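Long-range contact in trichothecene 3-O-acetyltransferase TRI101 (Fusarium sporotrichioides, PDB 2ZBA), which transfers an acetyl group from acetyl-CoA to the 3-hydroxyl of trichothecene mycotoxins during their biosynthesis in the fungus: residues A[139-151]-A[158-170]. Numbering follows the deposited sequence.
Sequences PNDPKPVLLLQLN and ILTVNGQHGAMDM. With COA (coenzyme A), chain E.
Asn151 and Ile158 pair near the turn of an antiparallel beta hairpin formed by strands 146-153 and 156-164. Leu147 with Asn162, Gln149 with Thr160, and Asn151 with Ile158 are hydrogen-bonded pairs, each joined by two backbone bonds. Gln149 N to Thr160 O and Thr160 N to Gln149 O both measure 2.8 Å. One more bond, Gln164 N to Val145 O (3.0 Å), extends the pairing past Leu146 and Gly163.

Polar side chains add to this on the face of Gln149, Asn151 and Thr160. Ile158 O accepts twice, from Asn151 N and from Asn151 ND2 (3.1 Å), the latter reaching it from above the carbonyl plane. Gln149 NE2 donates an almost straight bond (170°) to Asn151 OD1, which helps fix the turn of that amide. Asn151 ND2 also bonds Val125 O, and Thr160 OG1 bonds the same oxygen.

The other face is apolar. Leu150 CD1 meets Leu159 CD1 at 3.7 Å, and Leu148 lies alongside Val161. Leu146, with CG anti to its backbone N (chi1 -161°), brings CD1 to Val161 CG1 (3.8 Å) and close to Met168 SE. Past the end of the strands, Met168, a selenomethionine, bends at chi3 (83°) and presses CE against Val145 CG1 at 3.3 Å, a tight fit. Gly163, with no side chain, leaves room for the selenium of Met168.

Beyond the strand, the chain carries His165 and Asp169 to the active site. His165 touches the bound trichothecene, and its NE2 lies 4.0 Å from coenzyme A S1P. This fits the HXXXD motif of BAHD acyltransferases, in which the histidine is the general base. Asp169 instead forms a salt bridge with Arg304 and caps helix 170-184. That helix covers Leu146, Leu148 and Val161, while strands 92-97 and 29-37 flank the hairpin in a mixed sheet.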
ATOM      1  N   PRO A 139     -23.274   5.638  -8.001  1.00 37.65           N
ATOM      2  CA  PRO A 139     -22.584   4.373  -8.270  1.00 37.79           C
ATOM      3  C   PRO A 139     -22.754   3.842  -9.703  1.00 37.31           C
ATOM      4  O   PRO A 139     -22.638   2.632  -9.928  1.00 37.50           O
ATOM      5  N   ASN A 140     -23.017   4.726 -10.665  1.00 37.08           N
ATOM      6  CA  ASN A 140     -23.185   4.291 -12.060  1.00 36.73           C
ATOM      7  C   ASN A 140     -22.033   4.704 -12.960  1.00 36.63           C
ATOM      8  O   ASN A 140     -22.058   4.469 -14.181  1.00 36.50           O
ATOM      9  CB  ASN A 140     -24.541   4.722 -12.629  1.00 36.87           C
ATOM     10  CG  ASN A 140     -25.687   3.967 -12.002  1.00 37.14           C
ATOM     11  OD1 ASN A 140     -25.655   2.743 -11.911  1.00 38.04           O
ATOM     12  ND2 ASN A 140     -26.697   4.688 -11.548  1.00 38.54           N
ATOM     13  N   ASP A 141     -21.024   5.301 -12.326  1.00 35.91           N
ATOM     14  CA  ASP A 141     -19.744   5.621 -12.953  1.00 35.26           C
ATOM     15  C   ASP A 141     -18.821   4.408 -12.885  1.00 34.14           C
ATOM     16  O   ASP A 141     -18.789   3.722 -11.859  1.00 34.31           O
ATOM     17  CB  ASP A 141     -19.093   6.801 -12.233  1.00 35.19           C
ATOM     18  CG  ASP A 141     -19.769   8.112 -12.549  1.00 36.18           C
ATOM     19  OD1 ASP A 141     -20.261   8.272 -13.688  1.00 38.36           O
ATOM     20  OD2 ASP A 141     -19.804   8.992 -11.666  1.00 36.77           O
ATOM     21  N   PRO A 142     -18.090   4.120 -13.983  1.00 32.95           N
ATOM     22  CA  PRO A 142     -17.198   2.958 -14.004  1.00 31.58           C
ATOM     23  C   PRO A 142     -16.144   2.984 -12.895  1.00 30.13           C
ATOM     24  O   PRO A 142     -15.641   4.057 -12.508  1.00 29.88           O
ATOM     25  CB  PRO A 142     -16.539   3.037 -15.386  1.00 31.68           C
ATOM     26  CG  PRO A 142     -17.489   3.831 -16.211  1.00 32.86           C
ATOM     27  CD  PRO A 142     -18.083   4.836 -15.271  1.00 33.12           C
ATOM     28  N   LYS A 143     -15.850   1.798 -12.380  1.00 28.53           N
ATOM     29  CA  LYS A 143     -14.844   1.605 -11.353  1.00 27.36           C
ATOM     30  C   LYS A 143     -13.926   0.453 -11.790  1.00 25.78           C
ATOM     31  O   LYS A 143     -14.052  -0.671 -11.302  1.00 25.39           O
ATOM     32  CB  LYS A 143     -15.548   1.303 -10.031  1.00 27.64           C
ATOM     33  CG  LYS A 143     -14.688   1.348  -8.796  1.00 28.26           C
ATOM     34  CD  LYS A 143     -15.505   0.951  -7.558  1.00 28.65           C
ATOM     35  CE  LYS A 143     -16.260   2.132  -6.955  1.00 29.51           C
ATOM     36  NZ  LYS A 143     -16.999   1.701  -5.715  1.00 30.62           N
ATOM     37  N   PRO A 144     -13.004   0.727 -12.737  1.00 24.47           N
ATOM     38  CA  PRO A 144     -12.159  -0.347 -13.263  1.00 23.59           C
ATOM     39  C   PRO A 144     -11.280  -0.962 -12.178  1.00 22.45           C
ATOM     40  O   PRO A 144     -10.926  -0.298 -11.208  1.00 21.83           O
ATOM     41  CB  PRO A 144     -11.298   0.359 -14.321  1.00 23.33           C
ATOM     42  CG  PRO A 144     -12.017   1.650 -14.625  1.00 24.37           C
ATOM     43  CD  PRO A 144     -12.689   2.033 -13.349  1.00 24.60           C
ATOM     44  N   VAL A 145     -10.966  -2.234 -12.350  1.00 22.66           N
ATOM     45  CA  VAL A 145     -10.108  -3.007 -11.443  1.00 22.35           C
ATOM     46  C   VAL A 145      -8.653  -2.480 -11.519  1.00 22.81           C
ATOM     47  O   VAL A 145      -7.973  -2.314 -10.495  1.00 21.78           O
ATOM     48  CB  VAL A 145     -10.219  -4.517 -11.803  1.00 22.37           C
ATOM     49  CG1 VAL A 145      -9.104  -5.371 -11.169  1.00 21.64           C
ATOM     50  CG2 VAL A 145     -11.586  -5.050 -11.419  1.00 21.03           C
ATOM     51  N   LEU A 146      -8.214  -2.176 -12.741  1.00 23.09           N
ATOM     52  CA  LEU A 146      -6.836  -1.785 -12.998  1.00 23.38           C
ATOM     53  C   LEU A 146      -6.813  -0.716 -14.087  1.00 23.51           C
ATOM     54  O   LEU A 146      -7.490  -0.848 -15.106  1.00 23.68           O
ATOM     55  CB  LEU A 146      -6.028  -3.029 -13.411  1.00 23.51           C
ATOM     56  CG  LEU A 146      -4.492  -3.029 -13.319  1.00 24.47           C
ATOM     57  CD1 LEU A 146      -3.991  -3.090 -11.872  1.00 22.11           C
ATOM     58  CD2 LEU A 146      -3.907  -4.212 -14.118  1.00 23.66           C
ATOM     59  N   LEU A 147      -6.071   0.362 -13.854  1.00 23.54           N
ATOM     60  CA  LEU A 147      -5.865   1.414 -14.863  1.00 23.91           C
ATOM     61  C   LEU A 147      -4.375   1.707 -14.946  1.00 23.29           C
ATOM     62  O   LEU A 147      -3.656   1.609 -13.948  1.00 22.91           O
ATOM     63  CB  LEU A 147      -6.604   2.718 -14.503  1.00 23.88           C
ATOM     64  CG  LEU A 147      -8.130   2.885 -14.431  1.00 25.40           C
ATOM     65  CD1 LEU A 147      -8.637   2.576 -13.035  1.00 28.11           C
ATOM     66  CD2 LEU A 147      -8.480   4.331 -14.762  1.00 25.46           C
ATOM     67  N   LEU A 148      -3.912   2.096 -16.127  1.00 22.62           N
ATOM     68  CA  LEU A 148      -2.498   2.422 -16.303  1.00 22.14           C
ATOM     69  C   LEU A 148      -2.354   3.795 -16.934  1.00 22.19           C
ATOM     70  O   LEU A 148      -3.152   4.188 -17.789  1.00 21.28           O
ATOM     71  CB  LEU A 148      -1.787   1.352 -17.152  1.00 22.17           C
ATOM     72  CG  LEU A 148      -1.640  -0.055 -16.546  1.00 22.23           C
ATOM     73  CD1 LEU A 148      -2.858  -0.931 -16.842  1.00 22.23           C
ATOM     74  CD2 LEU A 148      -0.381  -0.762 -17.007  1.00 20.77           C
ATOM     75  N   GLN A 149      -1.357   4.541 -16.478  1.00 22.46           N
ATOM     76  CA  GLN A 149      -0.955   5.735 -17.189  1.00 22.83           C
ATOM     77  C   GLN A 149       0.511   5.678 -17.556  1.00 23.39           C
ATOM     78  O   GLN A 149       1.364   5.468 -16.698  1.00 23.76           O
ATOM     79  CB  GLN A 149      -1.237   6.979 -16.366  1.00 22.26           C
ATOM     80  CG  GLN A 149      -0.948   8.246 -17.106  1.00 22.44           C
ATOM     81  CD  GLN A 149      -1.899   9.310 -16.710  1.00 21.37           C
ATOM     82  OE1 GLN A 149      -3.110   9.056 -16.626  1.00 21.46           O
ATOM     83  NE2 GLN A 149      -1.388  10.503 -16.434  1.00 16.34           N
ATOM     84  N   LEU A 150       0.787   5.881 -18.839  1.00 23.55           N
ATOM     85  CA  LEU A 150       2.132   5.965 -19.348  1.00 23.88           C
ATOM     86  C   LEU A 150       2.395   7.427 -19.633  1.00 23.48           C
ATOM     87  O   LEU A 150       1.754   8.029 -20.494  1.00 23.66           O
ATOM     88  CB  LEU A 150       2.242   5.118 -20.612  1.00 24.31           C
ATOM     89  CG  LEU A 150       3.584   4.560 -21.083  1.00 26.12           C
ATOM     90  CD1 LEU A 150       4.317   3.766 -19.983  1.00 25.17           C
ATOM     91  CD2 LEU A 150       3.343   3.705 -22.329  1.00 24.65           C
ATOM     92  N   ASN A 151       3.296   8.021 -18.858  1.00 23.86           N
ATOM     93  CA  ASN A 151       3.608   9.440 -18.991  1.00 24.09           C
ATOM     94  C   ASN A 151       4.939   9.598 -19.719  1.00 24.61           C
ATOM     95  O   ASN A 151       5.902   8.901 -19.390  1.00 25.42           O
ATOM     96  CB  ASN A 151       3.709  10.104 -17.612  1.00 23.51           C
ATOM     97  CG  ASN A 151       2.430   9.996 -16.808  1.00 23.96           C
ATOM     98  OD1 ASN A 151       1.509  10.813 -16.975  1.00 22.41           O
ATOM     99  ND2 ASN A 151       2.368   8.993 -15.910  1.00 21.28           N
ATOM    100  N   ILE A 158       7.385   7.829 -16.913  1.00 22.67           N
ATOM    101  CA  ILE A 158       6.711   7.394 -15.684  1.00 21.30           C
ATOM    102  C   ILE A 158       5.508   6.498 -16.000  1.00 21.03           C
ATOM    103  O   ILE A 158       4.539   6.924 -16.655  1.00 21.31           O
ATOM    104  CB  ILE A 158       6.254   8.581 -14.808  1.00 20.52           C
ATOM    105  CG1 ILE A 158       7.441   9.484 -14.466  1.00 19.81           C
ATOM    106  CG2 ILE A 158       5.596   8.072 -13.515  1.00 20.81           C
ATOM    107  CD1 ILE A 158       7.042  10.759 -13.762  1.00 18.40           C
ATOM    108  N   LEU A 159       5.578   5.251 -15.554  1.00 20.39           N
ATOM    109  CA  LEU A 159       4.434   4.370 -15.647  1.00 20.13           C
ATOM    110  C   LEU A 159       3.753   4.327 -14.289  1.00 20.59           C
ATOM    111  O   LEU A 159       4.395   4.023 -13.274  1.00 20.54           O
ATOM    112  CB  LEU A 159       4.857   2.970 -16.057  1.00 19.65           C
ATOM    113  CG  LEU A 159       3.751   1.922 -16.051  1.00 19.07           C
ATOM    114  CD1 LEU A 159       2.680   2.236 -17.095  1.00 18.38           C
ATOM    115  CD2 LEU A 159       4.360   0.600 -16.315  1.00 18.53           C
ATOM    116  N   THR A 160       2.462   4.651 -14.277  1.00 20.58           N
ATOM    117  CA  THR A 160       1.678   4.638 -13.048  1.00 19.97           C
ATOM    118  C   THR A 160       0.602   3.577 -13.153  1.00 19.98           C
ATOM    119  O   THR A 160      -0.095   3.509 -14.166  1.00 20.26           O
ATOM    120  CB  THR A 160       1.039   5.988 -12.805  1.00 19.99           C
ATOM    121  OG1 THR A 160       2.067   6.982 -12.710  1.00 20.07           O
ATOM    122  CG2 THR A 160       0.225   5.965 -11.515  1.00 20.18           C
ATOM    123  N   VAL A 161       0.496   2.722 -12.133  1.00 19.79           N
ATOM    124  CA  VAL A 161      -0.527   1.670 -12.114  1.00 19.45           C
ATOM    125  C   VAL A 161      -1.507   1.843 -10.950  1.00 19.92           C
ATOM    126  O   VAL A 161      -1.083   1.962  -9.781  1.00 19.67           O
ATOM    127  CB  VAL A 161       0.082   0.260 -12.094  1.00 19.67           C
ATOM    128  CG1 VAL A 161      -1.017  -0.798 -12.241  1.00 19.21           C
ATOM    129  CG2 VAL A 161       1.126   0.110 -13.206  1.00 20.02           C
ATOM    130  N   ASN A 162      -2.807   1.853 -11.285  1.00 19.30           N
ATOM    131  CA  ASN A 162      -3.914   2.020 -10.314  1.00 19.93           C
ATOM    132  C   ASN A 162      -4.676   0.726 -10.105  1.00 19.20           C
ATOM    133  O   ASN A 162      -5.003   0.048 -11.069  1.00 19.65           O
ATOM    134  CB  ASN A 162      -4.924   3.081 -10.803  1.00 19.66           C
ATOM    135  CG  ASN A 162      -4.547   4.484 -10.406  1.00 20.43           C
ATOM    136  OD1 ASN A 162      -3.414   4.937 -10.631  1.00 18.87           O
ATOM    137  ND2 ASN A 162      -5.498   5.194  -9.805  1.00 21.08           N
ATOM    138  N   GLY A 163      -4.956   0.383  -8.850  1.00 18.65           N
ATOM    139  CA  GLY A 163      -5.724  -0.825  -8.534  1.00 17.60           C
ATOM    140  C   GLY A 163      -6.831  -0.494  -7.538  1.00 17.88           C
ATOM    141  O   GLY A 163      -6.567   0.113  -6.519  1.00 17.75           O
ATOM    142  N   GLN A 164      -8.073  -0.870  -7.852  1.00 18.14           N
ATOM    143  CA  GLN A 164      -9.220  -0.679  -6.954  1.00 17.48           C
ATOM    144  C   GLN A 164      -8.988  -1.483  -5.667  1.00 17.15           C
ATOM    145  O   GLN A 164      -8.778  -2.697  -5.709  1.00 17.05           O
ATOM    146  CB  GLN A 164     -10.519  -1.104  -7.660  1.00 18.06           C
ATOM    147  CG  GLN A 164     -11.759  -0.316  -7.234  1.00 18.29           C
ATOM    148  CD  GLN A 164     -11.983  -0.369  -5.743  1.00 19.01           C
ATOM    149  OE1 GLN A 164     -11.975   0.670  -5.066  1.00 19.48           O
ATOM    150  NE2 GLN A 164     -12.134  -1.591  -5.208  1.00 15.40           N
ATOM    151  N   HIS A 165      -9.007  -0.811  -4.525  1.00 17.06           N
ATOM    152  CA  HIS A 165      -8.541  -1.450  -3.299  1.00 17.18           C
ATOM    153  C   HIS A 165      -9.375  -2.638  -2.763  1.00 17.22           C
ATOM    154  O   HIS A 165      -8.844  -3.483  -2.045  1.00 17.35           O
ATOM    155  CB  HIS A 165      -8.258  -0.424  -2.200  1.00 17.30           C
ATOM    156  CG  HIS A 165      -7.259  -0.909  -1.190  1.00 18.33           C
ATOM    157  ND1 HIS A 165      -6.390  -0.069  -0.530  1.00 20.27           N
ATOM    158  CD2 HIS A 165      -6.993  -2.157  -0.739  1.00 17.35           C
ATOM    159  CE1 HIS A 165      -5.629  -0.781   0.284  1.00 19.23           C
ATOM    160  NE2 HIS A 165      -5.977  -2.051   0.177  1.00 19.34           N
ATOM    161  N   GLY A 166     -10.657  -2.723  -3.104  1.00 17.08           N
ATOM    162  CA  GLY A 166     -11.472  -3.875  -2.673  1.00 16.96           C
ATOM    163  C   GLY A 166     -11.136  -5.122  -3.467  1.00 16.93           C
ATOM    164  O   GLY A 166     -11.299  -6.256  -2.992  1.00 17.21           O
ATOM    165  N   ALA A 167     -10.664  -4.879  -4.687  1.00 17.19           N
ATOM    166  CA  ALA A 167     -10.225  -5.895  -5.631  1.00 17.00           C
ATOM    167  C   ALA A 167      -8.797  -6.363  -5.373  1.00 16.72           C
ATOM    168  O   ALA A 167      -8.453  -7.475  -5.716  1.00 17.67           O
ATOM    169  CB  ALA A 167     -10.357  -5.372  -7.090  1.00 16.83           C
HETATM  170  N   MSE A 168      -7.959  -5.520  -4.791  1.00 16.72           N
HETATM  171  CA  MSE A 168      -6.568  -5.909  -4.562  1.00 17.23           C
HETATM  172  C   MSE A 168      -5.920  -5.082  -3.481  1.00 16.55           C
HETATM  173  O   MSE A 168      -6.180  -3.887  -3.385  1.00 17.61           O
HETATM  174  CB  MSE A 168      -5.741  -5.801  -5.872  1.00 16.93           C
HETATM  175  CG  MSE A 168      -5.680  -4.405  -6.501  1.00 16.38           C
HETATM  176 SE   MSE A 168      -4.923  -4.501  -8.308  0.60 19.29          SE
HETATM  177  CE  MSE A 168      -6.524  -4.969  -9.167  1.00 16.04           C
ATOM    178  N   ASP A 169      -5.076  -5.717  -2.665  1.00 16.16           N
ATOM    179  CA  ASP A 169      -4.118  -4.989  -1.830  1.00 16.04           C
ATOM    180  C   ASP A 169      -2.833  -4.742  -2.660  1.00 15.89           C
ATOM    181  O   ASP A 169      -2.769  -5.190  -3.804  1.00 15.15           O
ATOM    182  CB  ASP A 169      -3.878  -5.687  -0.459  1.00 16.20           C
ATOM    183  CG  ASP A 169      -3.402  -7.130  -0.573  1.00 16.22           C
ATOM    184  OD1 ASP A 169      -2.710  -7.489  -1.542  1.00 19.87           O
ATOM    185  OD2 ASP A 169      -3.715  -7.929   0.335  1.00 19.86           O
HETATM  186  N   MSE A 170      -1.835  -4.032  -2.124  1.00 16.20           N
HETATM  187  CA  MSE A 170      -0.608  -3.748  -2.925  1.00 17.17           C
HETATM  188  C   MSE A 170       0.233  -5.008  -3.291  1.00 17.39           C
HETATM  189  O   MSE A 170       0.837  -5.074  -4.372  1.00 17.90           O
HETATM  190  CB  MSE A 170       0.246  -2.642  -2.302  1.00 17.54           C
HETATM  191  CG  MSE A 170       1.374  -2.133  -3.196  1.00 17.95           C
HETATM  192 SE   MSE A 170       0.826  -1.318  -4.930  0.60 23.91          SE
HETATM  193  CE  MSE A 170       1.883  -2.369  -6.107  1.00 20.60           C
TER
HETATM  194  N1A COA E 462      15.576 -15.366  13.452  1.00 29.88           N
HETATM  195  C2A COA E 462      16.197 -14.181  13.095  1.00 30.22           C
HETATM  196  N3A COA E 462      15.671 -13.419  12.060  1.00 30.36           N
HETATM  197  C4A COA E 462      14.550 -13.823  11.397  1.00 29.65           C
HETATM  198  C5A COA E 462      13.922 -15.018  11.746  1.00 29.85           C
HETATM  199  C6A COA E 462      14.444 -15.797  12.787  1.00 30.17           C
HETATM  200  N6A COA E 462      13.921 -16.994  13.068  1.00 29.71           N
HETATM  201  N7A COA E 462      12.852 -15.173  10.932  1.00 31.13           N
HETATM  202  C8A COA E 462      12.795 -14.116  10.086  1.00 30.49           C
HETATM  203  N9A COA E 462      13.836 -13.268  10.363  1.00 29.18           N
HETATM  204  C1B COA E 462      14.084 -11.941   9.755  1.00 27.82           C
HETATM  205  C2B COA E 462      14.582 -12.059   8.318  1.00 29.43           C
HETATM  206  O2B COA E 462      15.985 -12.211   8.277  1.00 30.19           O
HETATM  207  C3B COA E 462      14.073 -10.763   7.713  1.00 26.57           C
HETATM  208  O3B COA E 462      14.823  -9.728   8.290  1.00 27.39           O
HETATM  209  P3B COA E 462      15.509  -8.500   7.503  1.00 27.49           P
HETATM  210  O7A COA E 462      14.489  -7.956   6.523  1.00 24.81           O
HETATM  211  O8A COA E 462      16.700  -8.972   6.714  1.00 27.49           O
HETATM  212  O9A COA E 462      15.837  -7.513   8.578  1.00 25.15           O
HETATM  213  C4B COA E 462      12.720 -10.624   8.379  1.00 27.01           C
HETATM  214  O4B COA E 462      12.892 -11.161   9.679  1.00 27.47           O
HETATM  215  C5B COA E 462      11.559 -11.333   7.699  1.00 26.54           C
HETATM  216  O5B COA E 462      10.465 -11.235   8.606  1.00 26.93           O
HETATM  217  P1A COA E 462       8.959 -11.004   8.080  1.00 25.71           P
HETATM  218  O1A COA E 462       8.543 -12.100   7.150  1.00 25.81           O
HETATM  219  O2A COA E 462       7.987 -10.763   9.210  1.00 26.64           O
HETATM  220  O3A COA E 462       9.003  -9.693   7.114  1.00 24.67           O
HETATM  221  P2A COA E 462       9.179  -8.153   7.567  1.00 25.05           P
HETATM  222  O4A COA E 462      10.205  -7.542   6.638  1.00 22.48           O
HETATM  223  O5A COA E 462       9.472  -7.935   9.031  1.00 20.06           O
HETATM  224  O6A COA E 462       7.754  -7.469   7.294  1.00 24.61           O
HETATM  225  CBP COA E 462       5.409  -7.099   7.692  1.00 24.36           C
HETATM  226  CCP COA E 462       6.759  -7.463   8.306  1.00 24.56           C
HETATM  227  CDP COA E 462       5.402  -5.581   7.517  1.00 22.41           C
HETATM  228  CEP COA E 462       4.295  -7.553   8.650  1.00 22.69           C
HETATM  229  CAP COA E 462       5.295  -7.794   6.332  1.00 25.32           C
HETATM  230  OAP COA E 462       5.338  -9.204   6.493  1.00 24.81           O
HETATM  231  C9P COA E 462       4.067  -7.436   5.527  1.00 26.56           C
HETATM  232  O9P COA E 462       2.869  -8.112   5.772  1.00 24.62           O
HETATM  233  N8P COA E 462       4.166  -6.522   4.560  1.00 27.65           N
HETATM  234  C7P COA E 462       3.003  -6.139   3.764  1.00 27.40           C
HETATM  235  C6P COA E 462       2.140  -5.078   4.448  1.00 27.12           C
HETATM  236  C5P COA E 462       0.970  -4.711   3.549  1.00 28.52           C
HETATM  237  O5P COA E 462       0.003  -5.496   3.389  1.00 28.94           O
HETATM  238  N4P COA E 462       1.017  -3.529   2.947  1.00 28.13           N
HETATM  239  C3P COA E 462       0.388  -3.369   1.638  0.50 29.51           C
HETATM  240  C2P COA E 462      -0.729  -2.330   1.642  0.50 29.17           C
HETATM  241  S1P COA E 462      -2.069  -2.648   0.452  0.50 28.53           S